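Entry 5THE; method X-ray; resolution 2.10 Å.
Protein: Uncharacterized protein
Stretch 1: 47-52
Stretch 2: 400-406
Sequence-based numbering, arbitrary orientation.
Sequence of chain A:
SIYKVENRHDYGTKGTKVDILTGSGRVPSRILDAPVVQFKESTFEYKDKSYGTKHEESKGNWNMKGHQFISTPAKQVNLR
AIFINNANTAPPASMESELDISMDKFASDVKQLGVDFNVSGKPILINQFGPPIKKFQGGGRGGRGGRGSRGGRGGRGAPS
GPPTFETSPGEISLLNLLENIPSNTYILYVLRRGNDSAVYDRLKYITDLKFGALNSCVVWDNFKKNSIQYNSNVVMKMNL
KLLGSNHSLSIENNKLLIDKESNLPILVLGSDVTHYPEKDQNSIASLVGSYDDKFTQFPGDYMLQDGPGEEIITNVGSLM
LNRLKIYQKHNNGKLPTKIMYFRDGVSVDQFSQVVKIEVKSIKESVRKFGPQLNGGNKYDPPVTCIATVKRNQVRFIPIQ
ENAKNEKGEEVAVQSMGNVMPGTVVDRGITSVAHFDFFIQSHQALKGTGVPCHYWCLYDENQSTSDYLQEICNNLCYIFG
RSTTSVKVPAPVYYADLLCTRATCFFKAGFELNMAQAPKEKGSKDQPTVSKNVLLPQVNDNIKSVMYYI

Stretch 1 (47-52) KDKSYG
Stretch 2 400-406: QENAKNE

Two segments of one chain, at least 350 residues apart wherever they touch, run nearly antiparallel (159° between end-to-end directions) and meet mainly through side chains, burying 281 Å² in total. Residues 47-52 form an irregular, largely extended run: phi/psi is -56/140 at Asp-48, -142/167 at Lys-49, -59/142 at Ser-50 and -58/151 at Tyr-51. Opposite them, Glu-401 (-86/-42) leads into the strand 402-404, and Asn-405 (-86/-174) follows it. The CA atoms lie 6.0 Å apart for Tyr-51 and Glu-401, but 8.1 Å for Asp-48 and Asn-405, a gap that side chains must span.

At the wider end, Asp-48 (chi1 -75°, m; chi2 -22°) and Asn-405 (chi1 71°, p; chi2 4°) both point toward the opposing stretch. Asn-405 ND2 donates to Asp-48 OD2 at 3.1 Å and 165°, pairing an amide donor with a carboxylate acceptor. At the closer end, Asn-402 leaves its backbone sideways, yet chi1 -63° (m) and chi2 -67° bring its amide oxygen across. Tyr-51 N donates to Asn-402 OD1 at 2.7 Å and 169°, so a side chain satisfies a main-chain NH; Ser-50 CA packs 3.5 Å from the same Asn-402 OD1.

Tyr-51 (chi1 -166°, t; chi2 81°) is the residue most covered by the partner, losing 82 Å². Its ring meets Glu-401, whose m, t conformation (chi1 -72°, chi2 -178°, chi3 -16°) extends the aliphatic portion along it: Glu-401 CG sits 4.2 Å from the Tyr-51 ring centroid, an off-centre CH-pi contact, and Glu-401 CD approaches Tyr-51 CD2 to 3.5 Å. Ser-50 (chi1 164°, t) turns OG to Tyr-51 O at 2.7 Å, a local hydrogen bond. Lys-49 (m, t, t, t) points away, its extended chain exposed. Gly-52 adopts 130/-18, where a CB would jam against the preceding carbonyl.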

ATOM      1  N   LYS A  47      13.440 -14.694 -15.572  1.00 25.65           N
ATOM      2  CA  LYS A  47      13.832 -14.845 -16.963  1.00 30.19           C
ATOM      3  C   LYS A  47      13.004 -15.956 -17.594  1.00 26.08           C
ATOM      4  O   LYS A  47      12.818 -17.022 -17.000  1.00 28.03           O
ATOM      5  CB  LYS A  47      15.343 -15.127 -17.095  1.00 28.36           C
ATOM      6  CG  LYS A  47      16.190 -13.947 -16.646  1.00 33.98           C
ATOM      7  CD  LYS A  47      17.656 -14.118 -16.995  1.00 39.95           C
ATOM      8  CE  LYS A  47      18.471 -12.907 -16.548  1.00 37.22           C
ATOM      9  NZ  LYS A  47      19.919 -13.136 -16.765  1.00 37.06           N
ATOM     10  N   ASP A  48      12.494 -15.675 -18.791  1.00 25.76           N
ATOM     11  CA  ASP A  48      11.589 -16.582 -19.477  1.00 29.38           C
ATOM     12  C   ASP A  48      12.202 -17.970 -19.651  1.00 29.64           C
ATOM     13  O   ASP A  48      13.391 -18.113 -19.958  1.00 29.36           O
ATOM     14  CB  ASP A  48      11.243 -16.024 -20.857  1.00 26.40           C
ATOM     15  CG  ASP A  48      10.271 -14.874 -20.821  1.00 29.47           C
ATOM     16  OD1 ASP A  48       9.512 -14.711 -19.839  1.00 32.44           O
ATOM     17  OD2 ASP A  48      10.245 -14.140 -21.830  1.00 29.63           O
ATOM     18  N   LYS A  49      11.370 -18.995 -19.464  1.00 32.10           N
ATOM     19  CA  LYS A  49      11.695 -20.365 -19.838  1.00 22.52           C
ATOM     20  C   LYS A  49      10.449 -21.039 -20.381  1.00 25.70           C
ATOM     21  O   LYS A  49       9.324 -20.542 -20.245  1.00 23.79           O
ATOM     22  CB  LYS A  49      12.255 -21.184 -18.661  1.00 24.72           C
ATOM     23  CG  LYS A  49      13.638 -20.683 -18.202  1.00 40.37           C
ATOM     24  CD  LYS A  49      14.303 -21.600 -17.172  1.00 46.39           C
ATOM     25  CE  LYS A  49      15.655 -21.027 -16.753  1.00 49.25           C
ATOM     26  NZ  LYS A  49      16.541 -22.000 -16.050  1.00 52.04           N
ATOM     27  N   SER A  50      10.673 -22.192 -21.005  1.00 23.95           N
ATOM     28  CA  SER A  50       9.577 -23.007 -21.490  1.00 27.54           C
ATOM     29  C   SER A  50       8.659 -23.410 -20.343  1.00 26.79           C
ATOM     30  O   SER A  50       9.108 -23.672 -19.220  1.00 25.19           O
ATOM     31  CB  SER A  50      10.113 -24.261 -22.178  1.00 25.04           C
ATOM     32  OG  SER A  50       9.055 -25.194 -22.294  1.00 38.48           O
ATOM     33  N   TYR A  51       7.363 -23.430 -20.633  1.00 25.19           N
ATOM     34  CA  TYR A  51       6.405 -24.054 -19.741  1.00 28.43           C
ATOM     35  C   TYR A  51       6.786 -25.513 -19.528  1.00 29.55           C
ATOM     36  O   TYR A  51       7.392 -26.149 -20.392  1.00 28.07           O
ATOM     37  CB  TYR A  51       5.002 -23.969 -20.344  1.00 28.25           C
ATOM     38  CG  TYR A  51       3.907 -24.287 -19.373  1.00 28.30           C
ATOM     39  CD1 TYR A  51       3.455 -23.321 -18.478  1.00 31.59           C
ATOM     40  CD2 TYR A  51       3.316 -25.546 -19.342  1.00 33.42           C
ATOM     41  CE1 TYR A  51       2.448 -23.596 -17.578  1.00 29.87           C
ATOM     42  CE2 TYR A  51       2.293 -25.836 -18.436  1.00 31.47           C
ATOM     43  CZ  TYR A  51       1.869 -24.850 -17.563  1.00 29.74           C
ATOM     44  OH  TYR A  51       0.881 -25.100 -16.654  1.00 33.79           O
ATOM     45  N   GLY A  52       6.441 -26.040 -18.359  1.00 34.69           N
ATOM     46  CA  GLY A  52       6.554 -27.462 -18.136  1.00 28.77           C
ATOM     47  C   GLY A  52       7.280 -27.850 -16.870  1.00 34.78           C
ATOM     48  O   GLY A  52       7.152 -28.992 -16.416  1.00 36.87           O
ATOM     49  N   GLN A 400      -2.475 -20.813 -24.823  1.00 37.90           N
ATOM     50  CA  GLN A 400      -1.297 -21.604 -25.142  1.00 27.52           C
ATOM     51  C   GLN A 400      -0.485 -21.767 -23.878  1.00 26.48           C
ATOM     52  O   GLN A 400      -0.632 -21.000 -22.922  1.00 29.66           O
ATOM     53  CB  GLN A 400      -0.431 -20.927 -26.200  1.00 29.94           C
ATOM     54  CG  GLN A 400      -1.201 -20.496 -27.394  1.00 35.90           C
ATOM     55  CD  GLN A 400      -0.438 -19.550 -28.269  1.00 34.43           C
ATOM     56  OE1 GLN A 400      -1.046 -18.776 -29.002  1.00 42.37           O
ATOM     57  NE2 GLN A 400       0.908 -19.608 -28.218  1.00 30.62           N
ATOM     58  N   GLU A 401       0.384 -22.768 -23.886  1.00 24.66           N
ATOM     59  CA  GLU A 401       1.337 -22.897 -22.795  1.00 30.61           C
ATOM     60  C   GLU A 401       2.584 -22.062 -23.047  1.00 26.47           C
ATOM     61  O   GLU A 401       3.055 -21.379 -22.130  1.00 24.82           O
ATOM     62  CB  GLU A 401       1.695 -24.369 -22.579  1.00 32.08           C
ATOM     63  CG  GLU A 401       0.552 -25.176 -21.957  1.00 37.42           C
ATOM     64  CD  GLU A 401       0.920 -26.630 -21.691  1.00 40.79           C
ATOM     65  OE1 GLU A 401       1.936 -27.098 -22.243  1.00 38.28           O
ATOM     66  OE2 GLU A 401       0.188 -27.307 -20.935  1.00 46.91           O
ATOM     67  N   ASN A 402       3.086 -22.066 -24.285  1.00 26.78           N
ATOM     68  CA  ASN A 402       4.252 -21.306 -24.709  1.00 26.47           C
ATOM     69  C   ASN A 402       3.891 -20.404 -25.875  1.00 25.32           C
ATOM     70  O   ASN A 402       2.943 -20.663 -26.618  1.00 30.27           O
ATOM     71  CB  ASN A 402       5.431 -22.205 -25.163  1.00 24.23           C
ATOM     72  CG  ASN A 402       5.973 -23.075 -24.047  1.00 29.33           C
ATOM     73  OD1 ASN A 402       6.542 -22.579 -23.075  1.00 24.90           O
ATOM     74  ND2 ASN A 402       5.788 -24.389 -24.178  1.00 34.88           N
ATOM     75  N   ALA A 403       4.664 -19.327 -26.011  1.00 25.54           N
ATOM     76  CA  ALA A 403       4.681 -18.516 -27.216  1.00 25.34           C
ATOM     77  C   ALA A 403       6.112 -18.031 -27.397  1.00 32.85           C
ATOM     78  O   ALA A 403       6.938 -18.145 -26.488  1.00 31.52           O
ATOM     79  CB  ALA A 403       3.702 -17.342 -27.128  1.00 20.89           C
ATOM     80  N   LYS A 404       6.403 -17.478 -28.576  1.00 29.80           N
ATOM     81  CA  LYS A 404       7.733 -16.931 -28.826  1.00 27.32           C
ATOM     82  C   LYS A 404       7.854 -15.547 -28.214  1.00 25.22           C
ATOM     83  O   LYS A 404       7.027 -14.666 -28.486  1.00 24.09           O
ATOM     84  CB  LYS A 404       8.046 -16.874 -30.321  1.00 27.22           C
ATOM     85  CG  LYS A 404       8.254 -18.260 -30.918  1.00 43.53           C
ATOM     86  CD  LYS A 404       8.804 -18.207 -32.342  1.00 51.15           C
ATOM     87  CE  LYS A 404       9.258 -19.590 -32.778  1.00 56.36           C
ATOM     88  NZ  LYS A 404      10.242 -20.172 -31.815  1.00 60.00           N
ATOM     89  N   ASN A 405       8.893 -15.362 -27.390  1.00 24.78           N
ATOM     90  CA  ASN A 405       9.182 -14.080 -26.770  1.00 22.39           C
ATOM     91  C   ASN A 405      10.027 -13.213 -27.709  1.00 27.19           C
ATOM     92  O   ASN A 405      10.287 -13.563 -28.862  1.00 25.59           O
ATOM     93  CB  ASN A 405       9.827 -14.295 -25.395  1.00 22.36           C
ATOM     94  CG  ASN A 405      11.249 -14.823 -25.462  1.00 23.30           C
ATOM     95  OD1 ASN A 405      11.840 -14.974 -26.536  1.00 25.50           O
ATOM     96  ND2 ASN A 405      11.827 -15.072 -24.284  1.00 18.93           N
ATOM     97  N   GLU A 406      10.470 -12.060 -27.214  1.00 26.11           N
ATOM     98  CA  GLU A 406      11.246 -11.135 -28.020  1.00 28.07           C
ATOM     99  C   GLU A 406      12.677 -11.597 -28.252  1.00 28.99           C
ATOM    100  O   GLU A 406      13.388 -10.955 -29.027  1.00 30.69           O
ATOM    101  CB  GLU A 406      11.241  -9.753 -27.373  1.00 28.68           C
ATOM    102  CG  GLU A 406       9.860  -9.080 -27.455  1.00 33.10           C
ATOM    103  CD  GLU A 406       9.612  -8.097 -26.310  1.00 36.19           C
ATOM    104  OE1 GLU A 406       9.404  -6.900 -26.594  1.00 38.67           O
ATOM    105  OE2 GLU A 406       9.627  -8.519 -25.127  1.00 39.60           O
TER